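Side-chain contacts in putative phosphatase (DUF442) (Shewanella putrefaciens CN-32, PDB 3GXH), which is of unknown substrate but probably hydrolyses phosphate esters, as its relatives in the tyrosine and dual-specificity phosphatase families do: residues Asp69-Pro74 and Asp93-Lys98; Ala14-Ala19 and Met131-Asp136; Tyr117-Gly122 and Glu150-Tyr155. All coordinates share one frame; numbering follows the deposited sequence.

Contact 1. Residues Asp69-Pro74 and Asp93-Lys98; sequences DYVYIP and DQHKGK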
loop_
_atom_site.group_PDB
_atom_site.type_symbol
_atom_site.label_atom_id
_atom_site.label_comp_id
_atom_site.label_asym_id
_atom_site.label_seq_id
_atom_site.Cartn_x
_atom_site.Cartn_y
_atom_site.Cartn_z
ATOM N N ASP A 69 9.016 11.231 -0.634
ATOM C CA ASP A 69 9.868 10.267 -1.303
ATOM C C ASP A 69 8.963 9.281 -2.044
ATOM O O ASP A 69 7.836 9.027 -1.613
ATOM C CB ASP A 69 10.706 9.482 -0.274
ATOM C CG ASP A 69 11.739 10.306 0.410
ATOM O OD1 ASP A 69 12.189 11.311 -0.149
ATOM O OD2 ASP A 69 12.117 9.887 1.527
ATOM N N TYR A 70 9.438 8.765 -3.177
ATOM C CA TYR A 70 8.675 7.916 -4.056
ATOM C C TYR A 70 9.381 6.580 -4.271
ATOM O O TYR A 70 10.559 6.555 -4.612
ATOM C CB TYR A 70 8.497 8.625 -5.409
ATOM C CG TYR A 70 7.695 7.826 -6.399
ATOM C CD1 TYR A 70 6.364 7.551 -6.129
ATOM C CD2 TYR A 70 8.252 7.324 -7.571
ATOM C CE1 TYR A 70 5.577 6.827 -7.003
ATOM C CE2 TYR A 70 7.454 6.605 -8.458
ATOM C CZ TYR A 70 6.114 6.392 -8.196
ATOM O OH TYR A 70 5.312 5.638 -9.055
ATOM N N VAL A 71 8.666 5.488 -4.069
ATOM C CA VAL A 71 9.114 4.120 -4.348
ATOM C C VAL A 71 8.113 3.457 -5.274
ATOM O O VAL A 71 6.885 3.454 -4.959
ATOM C CB VAL A 71 9.305 3.310 -3.050
ATOM C CG1 VAL A 71 9.912 1.949 -3.377
ATOM C CG2 VAL A 71 10.115 4.076 -2.007
ATOM N N TYR A 72 8.579 2.861 -6.376
ATOM C CA TYR A 72 7.732 2.226 -7.360
ATOM C C TYR A 72 8.056 0.740 -7.410
ATOM O O TYR A 72 9.142 0.343 -7.786
ATOM C CB TYR A 72 7.988 2.864 -8.731
ATOM C CG TYR A 72 7.259 2.251 -9.887
ATOM C CD1 TYR A 72 5.851 2.138 -9.861
ATOM C CD2 TYR A 72 7.920 1.794 -10.980
ATOM C CE1 TYR A 72 5.196 1.658 -10.944
ATOM C CE2 TYR A 72 7.236 1.248 -12.073
ATOM C CZ TYR A 72 5.869 1.191 -12.039
ATOM O OH TYR A 72 5.181 0.652 -13.140
ATOM N N ILE A 73 7.090 -0.079 -7.005
ATOM C CA ILE A 73 7.168 -1.535 -6.982
ATOM C C ILE A 73 5.920 -2.071 -7.677
ATOM O O ILE A 73 4.951 -2.463 -7.005
ATOM C CB ILE A 73 7.353 -2.074 -5.531
ATOM C CG1 ILE A 73 8.563 -1.466 -4.861
ATOM C CG2 ILE A 73 7.452 -3.631 -5.529
ATOM C CD1 ILE A 73 8.713 -1.757 -3.389
ATOM N N PRO A 74 5.907 -2.095 -9.012
ATOM C CA PRO A 74 4.660 -2.470 -9.665
ATOM C C PRO A 74 4.363 -3.936 -9.478
ATOM O O PRO A 74 5.247 -4.778 -9.637
ATOM C CB PRO A 74 4.957 -2.176 -11.144
ATOM C CG PRO A 74 6.451 -2.257 -11.278
ATOM C CD PRO A 74 6.945 -1.667 -9.975
ATOM N N ASP A 93 11.776 -1.384 5.392
ATOM C CA ASP A 93 12.936 -1.330 6.284
ATOM C C ASP A 93 13.832 -0.130 5.988
ATOM O O ASP A 93 14.429 0.451 6.922
ATOM C CB ASP A 93 13.764 -2.606 6.222
ATOM C CG ASP A 93 14.781 -2.674 7.349
ATOM O OD1 ASP A 93 14.360 -2.519 8.523
ATOM O OD2 ASP A 93 15.991 -2.837 7.060
ATOM N N GLN A 94 13.952 0.266 4.731
ATOM C CA GLN A 94 14.778 1.403 4.361
ATOM C C GLN A 94 14.182 2.743 4.745
ATOM O O GLN A 94 14.858 3.776 4.626
ATOM C CB GLN A 94 15.058 1.416 2.855
ATOM C CG GLN A 94 16.036 0.410 2.390
ATOM C CD GLN A 94 17.077 1.028 1.464
ATOM O OE1 GLN A 94 17.210 0.620 0.318
ATOM N NE2 GLN A 94 17.801 2.026 1.961
ATOM N N HIS A 95 12.928 2.744 5.177
ATOM C CA HIS A 95 12.242 3.971 5.549
ATOM C C HIS A 95 11.730 3.865 6.941
ATOM O O HIS A 95 10.688 4.366 7.320
ATOM C CB HIS A 95 11.106 4.276 4.553
ATOM C CG HIS A 95 11.624 4.611 3.203
ATOM N ND1 HIS A 95 11.810 3.673 2.210
ATOM C CD2 HIS A 95 12.070 5.782 2.696
ATOM C CE1 HIS A 95 12.309 4.268 1.142
ATOM N NE2 HIS A 95 12.499 5.546 1.416
ATOM N N LYS A 96 12.560 3.203 7.749
ATOM C CA LYS A 96 12.216 2.927 9.108
ATOM C C LYS A 96 11.871 4.196 9.885
ATOM O O LYS A 96 12.628 5.150 9.853
ATOM C CB LYS A 96 13.449 2.300 9.751
ATOM C CG LYS A 96 13.200 1.627 10.983
ATOM C CD LYS A 96 14.520 1.021 11.472
ATOM C CE LYS A 96 14.284 0.278 12.722
ATOM N NZ LYS A 96 15.594 -0.177 13.325
ATOM N N GLY A 97 10.744 4.187 10.576
ATOM C CA GLY A 97 10.327 5.321 11.367
ATOM C C GLY A 97 9.614 6.442 10.603
ATOM O O GLY A 97 9.225 7.447 11.193
ATOM N N LYS A 98 9.497 6.279 9.283
ATOM C CA LYS A 98 8.786 7.265 8.467
ATOM C C LYS A 98 7.292 6.915 8.342
ATOM O O LYS A 98 6.891 5.750 8.450
ATOM C CB LYS A 98 9.401 7.355 7.067
ATOM C CG LYS A 98 10.879 7.734 7.029
ATOM C CD LYS A 98 11.066 9.177 7.411
ATOM C CE LYS A 98 12.501 9.678 7.139
ATOM N NZ LYS A 98 12.743 10.971 7.858
#

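Contact 2. Residues Ala14-Ala19 and Met131-Asp136; sequences ALQQQA and MTPWND. With SO4 (sulfate ion), chain F.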
loop_
_atom_site.group_PDB
_atom_site.type_symbol
_atom_site.label_atom_id
_atom_site.label_comp_id
_atom_site.label_asym_id
_atom_site.label_seq_id
_atom_site.Cartn_x
_atom_site.Cartn_y
_atom_site.Cartn_z
ATOM N N ALA A 14 -10.560 4.472 -1.230
ATOM C CA ALA A 14 -10.240 3.247 -0.480
ATOM C C ALA A 14 -9.158 3.425 0.568
ATOM O O ALA A 14 -8.454 2.463 0.913
ATOM C CB ALA A 14 -9.902 2.093 -1.435
ATOM N N LEU A 15 -9.047 4.621 1.135
ATOM C CA LEU A 15 -8.043 4.870 2.188
ATOM C C LEU A 15 -8.351 4.162 3.487
ATOM O O LEU A 15 -9.482 4.217 3.999
ATOM C CB LEU A 15 -7.827 6.367 2.405
ATOM C CG LEU A 15 -6.579 6.645 3.307
ATOM C CD1 LEU A 15 -5.662 7.678 2.760
ATOM C CD2 LEU A 15 -7.157 7.062 4.596
ATOM N N GLN A 16 -7.346 3.483 4.021
ATOM C CA GLN A 16 -7.472 2.786 5.287
ATOM C C GLN A 16 -6.187 2.876 6.039
ATOM O O GLN A 16 -5.135 2.386 5.566
ATOM C CB GLN A 16 -7.801 1.303 5.069
ATOM C CG GLN A 16 -8.099 0.538 6.375
ATOM C CD GLN A 16 -8.606 -0.878 6.151
ATOM O OE1 GLN A 16 -9.289 -1.166 5.172
ATOM N NE2 GLN A 16 -8.265 -1.765 7.058
ATOM N N GLN A 17 -6.260 3.414 7.249
ATOM C CA GLN A 17 -5.099 3.448 8.124
ATOM C C GLN A 17 -4.866 2.069 8.692
ATOM O O GLN A 17 -5.743 1.484 9.297
ATOM C CB GLN A 17 -5.312 4.414 9.251
ATOM C CG GLN A 17 -4.192 4.399 10.202
ATOM C CD GLN A 17 -3.732 5.775 10.438
ATOM O OE1 GLN A 17 -2.676 6.184 9.901
ATOM N NE2 GLN A 17 -4.553 6.560 11.143
ATOM N N GLN A 18 -3.702 1.528 8.468
ATOM C CA GLN A 18 -3.341 0.201 8.844
ATOM C C GLN A 18 -2.614 0.180 10.188
ATOM O O GLN A 18 -2.768 -0.792 10.953
ATOM C CB GLN A 18 -2.539 -0.484 7.761
ATOM C CG GLN A 18 -3.294 -0.647 6.408
ATOM C CD GLN A 18 -4.447 -1.650 6.488
ATOM O OE1 GLN A 18 -4.762 -2.212 7.561
ATOM N NE2 GLN A 18 -5.112 -1.856 5.340
ATOM N N ALA A 19 -1.919 1.278 10.488
ATOM C CA ALA A 19 -1.154 1.477 11.719
ATOM C C ALA A 19 -0.843 2.958 11.861
ATOM O O ALA A 19 -1.010 3.723 10.932
ATOM C CB ALA A 19 0.092 0.707 11.652
HETATM N N MSE A 131 -7.771 -6.325 5.222
HETATM C CA MSE A 131 -8.089 -6.509 3.798
HETATM C C MSE A 131 -9.544 -6.233 3.501
HETATM O O MSE A 131 -10.115 -6.750 2.570
HETATM C CB MSE A 131 -7.653 -7.880 3.285
HETATM C CG MSE A 131 -6.109 -8.052 3.296
HETATM SE SE MSE A 131 -5.562 -9.853 2.882
HETATM C CE MSE A 131 -6.263 -10.022 1.053
ATOM N N THR A 132 -10.091 -5.280 4.249
ATOM C CA THR A 132 -11.459 -4.815 4.036
ATOM C C THR A 132 -11.765 -4.464 2.562
ATOM O O THR A 132 -12.830 -4.803 2.066
ATOM C CB THR A 132 -11.787 -3.665 5.044
ATOM O OG1 THR A 132 -11.934 -4.242 6.359
ATOM C CG2 THR A 132 -13.084 -2.956 4.667
ATOM N N PRO A 133 -10.814 -3.843 1.842
ATOM C CA PRO A 133 -11.100 -3.503 0.457
ATOM C C PRO A 133 -11.357 -4.660 -0.441
ATOM O O PRO A 133 -11.939 -4.468 -1.493
ATOM C CB PRO A 133 -9.819 -2.770 0.009
ATOM C CG PRO A 133 -9.318 -2.138 1.271
ATOM C CD PRO A 133 -9.538 -3.230 2.278
ATOM N N TRP A 134 -10.951 -5.866 -0.039
ATOM C CA TRP A 134 -11.171 -7.077 -0.807
ATOM C C TRP A 134 -12.616 -7.509 -0.807
ATOM O O TRP A 134 -12.994 -8.370 -1.577
ATOM C CB TRP A 134 -10.259 -8.256 -0.348
ATOM C CG TRP A 134 -8.868 -8.055 -0.779
ATOM C CD1 TRP A 134 -8.006 -7.113 -0.309
ATOM C CD2 TRP A 134 -8.146 -8.797 -1.773
ATOM N NE1 TRP A 134 -6.800 -7.231 -0.934
ATOM C CE2 TRP A 134 -6.863 -8.222 -1.867
ATOM C CE3 TRP A 134 -8.476 -9.845 -2.641
ATOM C CZ2 TRP A 134 -5.915 -8.672 -2.766
ATOM C CZ3 TRP A 134 -7.501 -10.308 -3.520
ATOM C CH2 TRP A 134 -6.243 -9.735 -3.566
ATOM N N ASN A 135 -13.395 -6.945 0.118
ATOM C CA ASN A 135 -14.803 -7.238 0.199
ATOM C C ASN A 135 -15.049 -8.720 0.132
ATOM O O ASN A 135 -15.926 -9.168 -0.613
ATOM C CB ASN A 135 -15.528 -6.507 -0.938
ATOM C CG ASN A 135 -16.947 -6.228 -0.605
ATOM O OD1 ASN A 135 -17.858 -6.722 -1.268
ATOM N ND2 ASN A 135 -17.160 -5.464 0.461
ATOM N N ASP A 136 -14.264 -9.480 0.894
ATOM C CA ASP A 136 -14.326 -10.936 0.940
ATOM C C ASP A 136 -14.114 -11.720 -0.395
ATOM O O ASP A 136 -14.599 -12.841 -0.536
ATOM C CB ASP A 136 -15.644 -11.384 1.594
HETATM S S SO4 F . -13.895 3.925 -1.845
HETATM O O1 SO4 F . -14.562 3.207 -0.805
HETATM O O2 SO4 F . -12.938 3.030 -2.465
HETATM O O3 SO4 F . -14.809 4.368 -2.926
HETATM O O4 SO4 F . -13.278 5.051 -1.275
#

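Contact 3. Residues Tyr117-Gly122 and Glu150-Tyr155; sequences YQLKQG and EVSAKY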
loop_
_atom_site.group_PDB
_atom_site.type_symbol
_atom_site.label_atom_id
_atom_site.label_comp_id
_atom_site.label_asym_id
_atom_site.label_seq_id
_atom_site.Cartn_x
_atom_site.Cartn_y
_atom_site.Cartn_z
ATOM N N TYR A 117 3.016 -7.452 5.675
ATOM C CA TYR A 117 4.031 -6.723 6.391
ATOM C C TYR A 117 3.771 -6.768 7.875
ATOM O O TYR A 117 4.682 -7.042 8.676
ATOM C CB TYR A 117 4.101 -5.270 5.896
ATOM C CG TYR A 117 4.924 -4.373 6.770
ATOM C CD1 TYR A 117 6.306 -4.405 6.691
ATOM C CD2 TYR A 117 4.317 -3.514 7.718
ATOM C CE1 TYR A 117 7.083 -3.573 7.510
ATOM C CE2 TYR A 117 5.100 -2.699 8.548
ATOM C CZ TYR A 117 6.457 -2.739 8.408
ATOM O OH TYR A 117 7.210 -1.938 9.257
ATOM N N GLN A 118 2.556 -6.469 8.270
ATOM C CA GLN A 118 2.235 -6.489 9.693
ATOM C C GLN A 118 2.411 -7.891 10.266
ATOM O O GLN A 118 2.894 -8.067 11.399
ATOM C CB GLN A 118 0.853 -5.949 9.951
ATOM C CG GLN A 118 0.747 -4.471 9.560
ATOM C CD GLN A 118 -0.594 -3.830 9.851
ATOM O OE1 GLN A 118 -1.661 -4.470 9.786
ATOM N NE2 GLN A 118 -0.547 -2.516 10.158
ATOM N N LEU A 119 2.004 -8.887 9.483
ATOM C CA LEU A 119 2.140 -10.283 9.908
ATOM C C LEU A 119 3.607 -10.623 10.136
ATOM O O LEU A 119 3.980 -11.164 11.194
ATOM C CB LEU A 119 1.473 -11.184 8.865
ATOM C CG LEU A 119 1.441 -12.656 9.213
ATOM C CD1 LEU A 119 0.566 -12.869 10.459
ATOM C CD2 LEU A 119 0.895 -13.434 8.016
ATOM N N LYS A 120 4.488 -10.248 9.214
ATOM C CA LYS A 120 5.906 -10.621 9.367
ATOM C C LYS A 120 6.626 -9.816 10.449
ATOM O O LYS A 120 7.618 -10.293 11.044
ATOM C CB LYS A 120 6.619 -10.527 8.030
ATOM C CG LYS A 120 7.007 -9.152 7.677
ATOM C CD LYS A 120 8.418 -8.740 8.112
ATOM C CE LYS A 120 8.780 -7.451 7.395
ATOM N NZ LYS A 120 9.998 -6.817 7.951
ATOM N N GLN A 121 6.149 -8.607 10.736
ATOM C CA GLN A 121 6.662 -7.777 11.815
ATOM C C GLN A 121 6.256 -8.324 13.193
ATOM O O GLN A 121 6.636 -7.760 14.210
ATOM C CB GLN A 121 6.153 -6.345 11.664
ATOM C CG GLN A 121 6.777 -5.626 10.524
ATOM C CD GLN A 121 8.217 -5.355 10.809
ATOM O OE1 GLN A 121 9.098 -6.085 10.361
ATOM N NE2 GLN A 121 8.468 -4.333 11.614
ATOM N N GLY A 122 5.458 -9.378 13.225
ATOM C CA GLY A 122 4.994 -9.941 14.509
ATOM C C GLY A 122 3.828 -9.157 15.124
ATOM O O GLY A 122 3.543 -9.322 16.315
ATOM N N GLU A 150 1.960 -18.593 1.054
ATOM C CA GLU A 150 3.401 -18.862 0.900
ATOM C C GLU A 150 4.197 -17.887 1.750
ATOM O O GLU A 150 5.141 -18.283 2.439
ATOM C CB GLU A 150 3.838 -18.730 -0.574
ATOM C CG GLU A 150 5.359 -18.996 -0.819
ATOM C CD GLU A 150 5.741 -19.208 -2.312
ATOM O OE1 GLU A 150 4.837 -19.291 -3.190
ATOM O OE2 GLU A 150 6.964 -19.299 -2.605
ATOM N N VAL A 151 3.819 -16.616 1.719
ATOM C CA VAL A 151 4.602 -15.615 2.434
ATOM C C VAL A 151 4.353 -15.748 3.916
ATOM O O VAL A 151 5.325 -15.579 4.703
ATOM C CB VAL A 151 4.269 -14.190 1.999
ATOM C CG1 VAL A 151 4.900 -13.144 2.978
ATOM C CG2 VAL A 151 4.749 -13.931 0.624
ATOM N N SER A 152 3.115 -16.033 4.337
ATOM C CA SER A 152 2.786 -16.213 5.746
ATOM C C SER A 152 3.634 -17.344 6.309
ATOM O O SER A 152 4.287 -17.185 7.349
ATOM C CB SER A 152 1.306 -16.498 5.944
ATOM O OG SER A 152 0.514 -15.405 5.508
ATOM N N ALA A 153 3.657 -18.479 5.612
ATOM C CA ALA A 153 4.491 -19.634 6.044
ATOM C C ALA A 153 6.000 -19.335 6.073
ATOM O O ALA A 153 6.703 -19.787 6.997
ATOM C CB ALA A 153 4.206 -20.870 5.180
ATOM N N LYS A 154 6.499 -18.586 5.101
ATOM C CA LYS A 154 7.911 -18.236 5.007
ATOM C C LYS A 154 8.385 -17.445 6.231
ATOM O O LYS A 154 9.522 -17.661 6.708
ATOM C CB LYS A 154 8.161 -17.421 3.729
ATOM C CG LYS A 154 9.614 -17.082 3.502
ATOM C CD LYS A 154 9.864 -16.407 2.155
ATOM C CE LYS A 154 11.323 -15.941 2.055
ATOM N NZ LYS A 154 11.686 -15.571 0.661
ATOM N N TYR A 155 7.507 -16.572 6.753
ATOM C CA TYR A 155 7.902 -15.648 7.820
ATOM C C TYR A 155 7.298 -15.994 9.174
ATOM O O TYR A 155 7.084 -15.115 10.022
ATOM C CB TYR A 155 7.608 -14.208 7.417
ATOM C CG TYR A 155 8.587 -13.736 6.386
ATOM C CD1 TYR A 155 9.924 -13.540 6.721
ATOM C CD2 TYR A 155 8.205 -13.538 5.073
ATOM C CE1 TYR A 155 10.843 -13.133 5.788
ATOM C CE2 TYR A 155 9.120 -13.122 4.127
ATOM C CZ TYR A 155 10.441 -12.920 4.493
ATOM O OH TYR A 155 11.361 -12.511 3.560
#

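Contact 1. Residues Asp69-Pro74 and Asp93-Lys98
Val71 and His95 point at each other across the gap, and their meeting is the closest approach between strand 69-72 and the loop just after helix 82-94. The touching atoms are CG2 of Val71 and CE1 of His95, 3.8 Å apart. CE1 is the ring carbon between the two nitrogens, and the methyl reaches it obliquely. In Val71, CG1 stands opposite the backbone N (chi1 -174°), which leaves CG2 as the branch lying beside that N and aimed at the imidazole. His95 likewise sets CG beside its own backbone N (chi1 -67°), turning it away from the carbonyl carbon and back toward the helix it has just left.

That turn lets ND1 give its hydrogen to the carbonyl O of Ala91, one turn earlier, so the ring is held at one nitrogen while CE1 packs on the valine. Asp69, two residues before Val71 and on the same side of the strand, comes to the imidazole at its edge, near the ring plane, with OD2 4.3 Å from His95 CD2. Asp69 OD2 stays 4.4 Å from His95 NE2, too long for a bond. The chain then leaves the histidine through a type II beta turn, closed by Lys98 N to His95 O at 3.0 Å, with Gly97 taking the positive phi. Around the pair, Val43 touches both Val71 and His95, while Ala91 packs against Val71.

The chemistry is therefore mixed: a methyl against a polarised ring carbon, with a carboxylate beside the same ring. With ND1 committed as a donor to Ala91, a second proton would have to sit on NE2, and the nearby charge of Asp69 would be expected to favour it modestly, without forming a salt bridge.

Contact 2. Residues Ala14-Ala19 and Met131-Asp136
This is a small surface contact between one of the sheet's two edge strands, 16-19, and the 3-10 turn that follows helix 127-130, made by Gln16 against Thr132 and Pro133. Fully extended, with CG opposite the backbone N (chi1 -174°), Gln16 carries its amide across to the turn. The oxygen does the touching: OE1 lies 3.5 Å from Thr132 CB and 3.6 Å from Pro133 CD, carbon neighbours rather than donors. The glutamine passes Thr132 at about a right angle and runs slantwise to the proline ring.

What fixes the amide is its other end. NE2 donates to the carbonyl O of Gln129 at the end of the helix, and Thr132 OG1 turns back to the same oxygen, so strand and turn share one acceptor; OG1 also bonds to Ala128 O. The turn is closed by Trp134 N to Met131 O at 2.9 Å, and Met131, a selenomethionine, lays CE 3.4 Å above one face of the Trp134 ring. Ala14 N holds a sulfate oxygen, O4, at 2.8 Å in a nearly straight bond (171°); the ion probably came from the crystallisation liquor.

Strand 16-19 carries a classic beta bulge at Gln18 and Ala19 and is the antiparallel edge strand of an otherwise parallel sheet, joined as a hairpin to 22-25, consistent with the alpha/beta fold of the tyrosine and dual-specificity phosphatases.

Contact 3. Residues Tyr117-Gly122 and Glu150-Tyr155
Lys120 meets Tyr155 where helices 108-120 and 142-154 both run out, and the lysine is worth following outward. Its CB packs on the root of the tyrosine, 3.9 Å from Tyr155 CB and 4.1 Å from Tyr155 CG, reaching the ring obliquely. CG then takes the crowded position between backbone N and carbonyl carbon (chi1 80°), and a bend at the next bond sends the chain away from the tyrosine. CD and CE continue extended to NZ, which bonds to Gln121 OE1 at 2.7 Å. This ammonium approaches the Gln121 carbonyl from above its plane, tilted 37° from it. The same charge also makes a cation-pi contact with Phe89, so the aliphatic root packs on the end of helix 142-154 while the ammonium turns to Gln121 and helix 82-94.

Beside it, Leu119 turns CD2 onto Ser152, 3.2 Å from OG and 3.7 Å from CB. The close methyl approach is no polar bond, for the serine hydroxyl donates back to the carbonyl O of Leu148 in its own helix.

Tyr155 is the first residue to leave helical angles on its side. On the other, Gly122 is the first to do so, with positive phi and two bonds back into the last turn. Two helix C-terminal ends lying side by side, one of them closed by a Schellman motif, are what this corner amounts to.

In the fold
From the N terminus the chain first lays down 14-19, the segment with one edge strand, which contact 2 will meet 112 residues later. Inside that long loop lies contact 1: strand 69-72, at the far edge of the same sheet, is joined to the loop just after helix 82-94 within a short excursion. Contact 3 opens next, at 117-122, before contact 2 closes at 131-136, and itself closes at 150-155, so the two cross. They also touch, Gln18 O lying 2.9 Å from Gln118 NE2 in a probable hydrogen bond. Contacts 1 and 2 thus lie at opposite edges of the sheet, while contact 3 ties the C-terminal helix to helix 108-120.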